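PDB 5HIU: GTPase activator-like protein from Chaetomium thermophilum, which probably activates a GTPase as a TSC2 homologue, this chain being the largely helical N-terminal part of the longer protein. Local coordinates for residues A[219-223]-A[224-228]; A[150-153]-A[154-158]. All coordinates share one frame; numbering follows the deposited sequence.

Contact 1: A[219-223]-A[224-228]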
loop_
_atom_site.group_PDB
_atom_site.type_symbol
_atom_site.label_atom_id
_atom_site.label_comp_id
_atom_site.label_asym_id
_atom_site.label_seq_id
_atom_site.Cartn_x
_atom_site.Cartn_y
_atom_site.Cartn_z
ATOM N N MET A 219 3.965 -0.966 -7.883
ATOM C CA MET A 219 5.197 -0.935 -8.641
ATOM C C MET A 219 5.041 -0.360 -10.023
ATOM O O MET A 219 6.017 -0.259 -10.748
ATOM C CB MET A 219 5.805 -2.335 -8.700
ATOM C CG MET A 219 6.193 -2.860 -7.326
ATOM S SD MET A 219 7.156 -1.672 -6.351
ATOM C CE MET A 219 8.630 -1.675 -7.372
ATOM N N LEU A 220 3.839 0.010 -10.433
ATOM C CA LEU A 220 3.710 0.649 -11.735
ATOM C C LEU A 220 2.521 1.520 -11.704
ATOM O O LEU A 220 1.432 1.081 -11.965
ATOM C CB LEU A 220 3.643 -0.375 -12.876
ATOM C CG LEU A 220 2.637 -1.531 -12.847
ATOM C CD1 LEU A 220 1.353 -1.199 -13.588
ATOM C CD2 LEU A 220 3.251 -2.758 -13.489
ATOM N N THR A 221 2.709 2.756 -11.296
ATOM C CA THR A 221 1.627 3.715 -11.341
ATOM C C THR A 221 2.252 5.075 -11.385
ATOM O O THR A 221 3.215 5.355 -10.671
ATOM C CB THR A 221 0.672 3.585 -10.143
ATOM O OG1 THR A 221 -0.363 4.565 -10.237
ATOM C CG2 THR A 221 1.403 3.770 -8.833
ATOM N N SER A 222 1.707 5.921 -12.243
ATOM C CA SER A 222 2.284 7.226 -12.486
ATOM C C SER A 222 1.819 8.207 -11.422
ATOM O O SER A 222 2.345 9.313 -11.346
ATOM C CB SER A 222 1.929 7.697 -13.905
ATOM O OG SER A 222 0.588 7.401 -14.267
ATOM N N VAL A 223 0.858 7.786 -10.586
ATOM C CA VAL A 223 0.169 8.684 -9.652
ATOM C C VAL A 223 0.355 8.291 -8.181
ATOM O O VAL A 223 -0.111 7.256 -7.713
ATOM C CB VAL A 223 -1.337 8.776 -9.966
ATOM C CG1 VAL A 223 -1.954 9.947 -9.212
ATOM C CG2 VAL A 223 -1.562 8.936 -11.465
ATOM N N GLU A 224 1.039 9.164 -7.468
ATOM C CA GLU A 224 1.363 9.008 -6.074
ATOM C C GLU A 224 0.140 8.673 -5.215
ATOM O O GLU A 224 0.231 7.883 -4.267
ATOM C CB GLU A 224 2.027 10.307 -5.617
ATOM C CG GLU A 224 2.247 10.458 -4.134
ATOM C CD GLU A 224 3.366 11.429 -3.813
ATOM O OE1 GLU A 224 4.097 11.839 -4.738
ATOM O OE2 GLU A 224 3.527 11.782 -2.628
ATOM N N ASP A 225 -1.005 9.255 -5.543
ATOM C CA ASP A 225 -2.234 9.013 -4.771
ATOM C C ASP A 225 -2.641 7.549 -4.765
ATOM O O ASP A 225 -3.090 7.063 -3.736
ATOM C CB ASP A 225 -3.404 9.880 -5.265
ATOM C CG ASP A 225 -3.390 11.284 -4.675
ATOM O OD1 ASP A 225 -2.741 11.530 -3.621
ATOM O OD2 ASP A 225 -4.026 12.166 -5.290
ATOM N N ASP A 226 -2.476 6.863 -5.903
ATOM C CA ASP A 226 -2.605 5.414 -5.963
ATOM C C ASP A 226 -1.683 4.731 -4.949
ATOM O O ASP A 226 -2.066 3.752 -4.321
ATOM C CB ASP A 226 -2.266 4.888 -7.362
ATOM C CG ASP A 226 -3.213 5.397 -8.454
ATOM O OD1 ASP A 226 -4.320 5.870 -8.126
ATOM O OD2 ASP A 226 -2.839 5.302 -9.653
ATOM N N LEU A 227 -0.454 5.214 -4.793
ATOM C CA LEU A 227 0.455 4.600 -3.818
ATOM C C LEU A 227 -0.007 4.872 -2.409
ATOM O O LEU A 227 0.055 4.007 -1.553
ATOM C CB LEU A 227 1.875 5.142 -3.946
ATOM C CG LEU A 227 2.679 4.682 -5.129
ATOM C CD1 LEU A 227 4.002 5.424 -5.128
ATOM C CD2 LEU A 227 2.911 3.183 -5.083
ATOM N N ARG A 228 -0.414 6.107 -2.164
ATOM C CA ARG A 228 -0.898 6.463 -0.850
ATOM C C ARG A 228 -2.058 5.532 -0.573
ATOM O O ARG A 228 -2.153 4.946 0.501
ATOM C CB ARG A 228 -1.320 7.932 -0.807
ATOM C CG ARG A 228 -2.026 8.341 0.461
ATOM C CD ARG A 228 -2.400 9.822 0.456
ATOM N NE ARG A 228 -1.326 10.649 0.999
ATOM C CZ ARG A 228 -0.358 11.227 0.289
ATOM N NH1 ARG A 228 -0.287 11.105 -1.038
ATOM N NH2 ARG A 228 0.561 11.951 0.919
#
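Thr221 and Asp226 join a helix-to-helix loop of the elongated alpha-solenoid N-terminal part to the first turn of helix 224-240, which Val223 leads into. The polar evidence starts at Thr221, whose OG1 donates to OD2 of Asp226 over 2.6 Å. OD2 accepts through the lone pair facing away from its sister oxygen. With OG1 anti to the backbone N (chi1 179°), the threonine hydroxyl faces the helix start, and Val223 N adds a weak bond of 3.5 Å to that same OG1. Asp226 OD2 also pairs with Arg158 of helix 139-163, so two groups grip one buried carboxylate oxygen, and Val223 CB lies against it at 3.8 Å from OD2. In the backbone, Asp226 N makes a weak, bent bond to Val223 O, with an angle of 121° at the hydrogen.

Nonpolar contact is looser. Thr221 CG2 lies 4.0 Å from Leu227 CG, the two side chains sliding past one another in opposite directions, while Leu227 also meets Val262, Leu265 and Ile258.

Within the helix, Arg228 NH1 stands 3.6 Å from Asp225 OD1, a salt bridge three residues along.

Contact 2: A[150-153]-A[154-158]; sequences AYRA and ARDAR
Tyr151 and Arg152 meet Arg155, Asp156 and Arg158 in a local contact one to two turns long, inside helix 139-163 of the alpha-solenoid N-terminal part. The backbone keeps the i to i+4 pattern, but unevenly: Arg155 N reaches Tyr151 O over 2.9 Å with an N-H...O angle of 159°, and Asp156 N to Arg152 O repeats the step, whereas the Ala154 N-H is shared between Ala150 O, at a bent 137°, and, weakly, Tyr151 O. The bond from Ala157 N to Ala153 O is stretched and weak.

On one side the tyrosine ring packs against the arginine chains. CG of Tyr151 stands anti to the backbone N (chi1 176°), which swings the ring forward along the helix, and CB of Arg155 sits over one of its faces, 4.1 Å from CZ. Farther on, Arg158 NH1 approaches obliquely to 4.1 Å from Tyr151 CE1, and its guanidinium plane is turned 75° from the ring. Ala154 CB rests 3.7 Å above the centre of the Arg158 guanidinium, covering one face.

The charged side is less comfortable. Arg152 and Arg155 run side by side in the same direction, bringing Arg152 NH1 within 3.4 Å of Arg155 NH2, two like charges. Asp156 probably offsets some of this, since its OD1 lies in plane at the edge of the Arg155 guanidinium, 3.5 Å from NE. Asp156 CG also lies 3.2 Å from Arg152 O, a close approach of two acceptor groups and not a bond.

Among the neighbours, Ala150 and Ala154 meet Leu187 and Asp181 of helix 179-198, and Ala157 meets Glu180. Arg158 forms salt bridges with Asp181 of that helix and Asp226 of helix 224-240, and touches loop residues 221-223 before the latter.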
loop_
_atom_site.group_PDB
_atom_site.type_symbol
_atom_site.label_atom_id
_atom_site.label_comp_id
_atom_site.label_asym_id
_atom_site.label_seq_id
_atom_site.Cartn_x
_atom_site.Cartn_y
_atom_site.Cartn_z
ATOM N N ALA A 150 -10.427 -1.193 -12.774
ATOM C CA ALA A 150 -10.392 0.249 -12.518
ATOM C C ALA A 150 -9.007 0.802 -12.768
ATOM O O ALA A 150 -8.832 1.831 -13.425
ATOM C CB ALA A 150 -10.844 0.584 -11.113
ATOM N N TYR A 151 -8.013 0.099 -12.263
ATOM C CA TYR A 151 -6.659 0.507 -12.516
ATOM C C TYR A 151 -6.357 0.526 -14.029
ATOM O O TYR A 151 -5.941 1.559 -14.555
ATOM C CB TYR A 151 -5.664 -0.375 -11.780
ATOM C CG TYR A 151 -4.288 0.031 -12.169
ATOM C CD1 TYR A 151 -3.798 1.267 -11.786
ATOM C CD2 TYR A 151 -3.505 -0.775 -12.981
ATOM C CE1 TYR A 151 -2.541 1.674 -12.146
ATOM C CE2 TYR A 151 -2.237 -0.377 -13.356
ATOM C CZ TYR A 151 -1.761 0.849 -12.931
ATOM O OH TYR A 151 -0.514 1.267 -13.316
ATOM N N ARG A 152 -6.592 -0.596 -14.712
ATOM C CA ARG A 152 -6.398 -0.684 -16.177
ATOM C C ARG A 152 -6.945 0.549 -16.900
ATOM O O ARG A 152 -6.260 1.139 -17.735
ATOM C CB ARG A 152 -7.055 -1.946 -16.745
ATOM C CG ARG A 152 -6.586 -2.318 -18.146
ATOM C CD ARG A 152 -6.730 -3.810 -18.429
ATOM N NE ARG A 152 -5.952 -4.618 -17.478
ATOM C CZ ARG A 152 -4.847 -5.318 -17.755
ATOM N NH1 ARG A 152 -4.342 -5.363 -18.984
ATOM N NH2 ARG A 152 -4.243 -6.002 -16.781
ATOM N N ALA A 153 -8.164 0.951 -16.542
ATOM C CA ALA A 153 -8.811 2.094 -17.182
ATOM C C ALA A 153 -8.200 3.433 -16.784
ATOM O O ALA A 153 -8.307 4.409 -17.520
ATOM C CB ALA A 153 -10.302 2.097 -16.892
ATOM N N ALA A 154 -7.571 3.509 -15.623
ATOM C CA ALA A 154 -6.922 4.764 -15.258
ATOM C C ALA A 154 -5.617 4.887 -15.995
ATOM O O ALA A 154 -5.281 5.960 -16.468
ATOM C CB ALA A 154 -6.698 4.857 -13.761
ATOM N N ARG A 155 -4.897 3.779 -16.115
ATOM C CA ARG A 155 -3.575 3.817 -16.708
ATOM C C ARG A 155 -3.685 4.221 -18.161
ATOM O O ARG A 155 -2.861 4.991 -18.674
ATOM C CB ARG A 155 -2.855 2.471 -16.577
ATOM C CG ARG A 155 -2.930 1.559 -17.787
ATOM C CD ARG A 155 -2.037 0.367 -17.555
ATOM N NE ARG A 155 -2.284 -0.717 -18.496
ATOM C CZ ARG A 155 -1.833 -1.961 -18.341
ATOM N NH1 ARG A 155 -1.116 -2.303 -17.268
ATOM N NH2 ARG A 155 -2.107 -2.874 -19.264
ATOM N N ASP A 156 -4.704 3.687 -18.816
ATOM C CA ASP A 156 -4.920 3.974 -20.214
ATOM C C ASP A 156 -5.221 5.465 -20.380
ATOM O O ASP A 156 -4.514 6.152 -21.123
ATOM C CB ASP A 156 -6.024 3.075 -20.781
ATOM C CG ASP A 156 -5.631 1.584 -20.793
ATOM O OD1 ASP A 156 -4.490 1.235 -20.413
ATOM O OD2 ASP A 156 -6.476 0.752 -21.179
ATOM N N ALA A 157 -6.213 5.981 -19.655
ATOM C CA ALA A 157 -6.532 7.420 -19.682
ATOM C C ALA A 157 -5.288 8.278 -19.542
ATOM O O ALA A 157 -5.103 9.248 -20.280
ATOM C CB ALA A 157 -7.509 7.773 -18.575
ATOM N N ARG A 158 -4.439 7.899 -18.593
ATOM C CA ARG A 158 -3.192 8.598 -18.310
ATOM C C ARG A 158 -2.147 8.448 -19.429
ATOM O O ARG A 158 -1.310 9.331 -19.609
ATOM C CB ARG A 158 -2.597 8.068 -17.010
ATOM C CG ARG A 158 -3.429 8.288 -15.754
ATOM C CD ARG A 158 -3.113 7.231 -14.689
ATOM N NE ARG A 158 -3.904 7.432 -13.475
ATOM C CZ ARG A 158 -3.800 6.723 -12.346
ATOM N NH1 ARG A 158 -2.925 5.733 -12.224
ATOM N NH2 ARG A 158 -4.590 7.013 -11.319
#

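How the contacts relate
Contact 2 comes first along the chain, in helix 139-163, and contact 1 follows after helices 179-198 and 204-219, in the loop and first turn of helix 224-240. Their centres are about 12 Å apart, and the two meet directly. Arg158 NH1 of contact 2 bridges to Asp226 OD2 of contact 1 at 2.6 Å, and Val223 CG2 packs 3.3 Å from Arg158 CZ. Tyr151 OH makes a weak, probable hydrogen bond to Leu220 O, doubtful in detail. Arg158, with Tyr151 alongside, brings helix 139-163 against the loop 220-223 and the start of helix 224-240, linking parts of this alpha-solenoid that are separated in sequence.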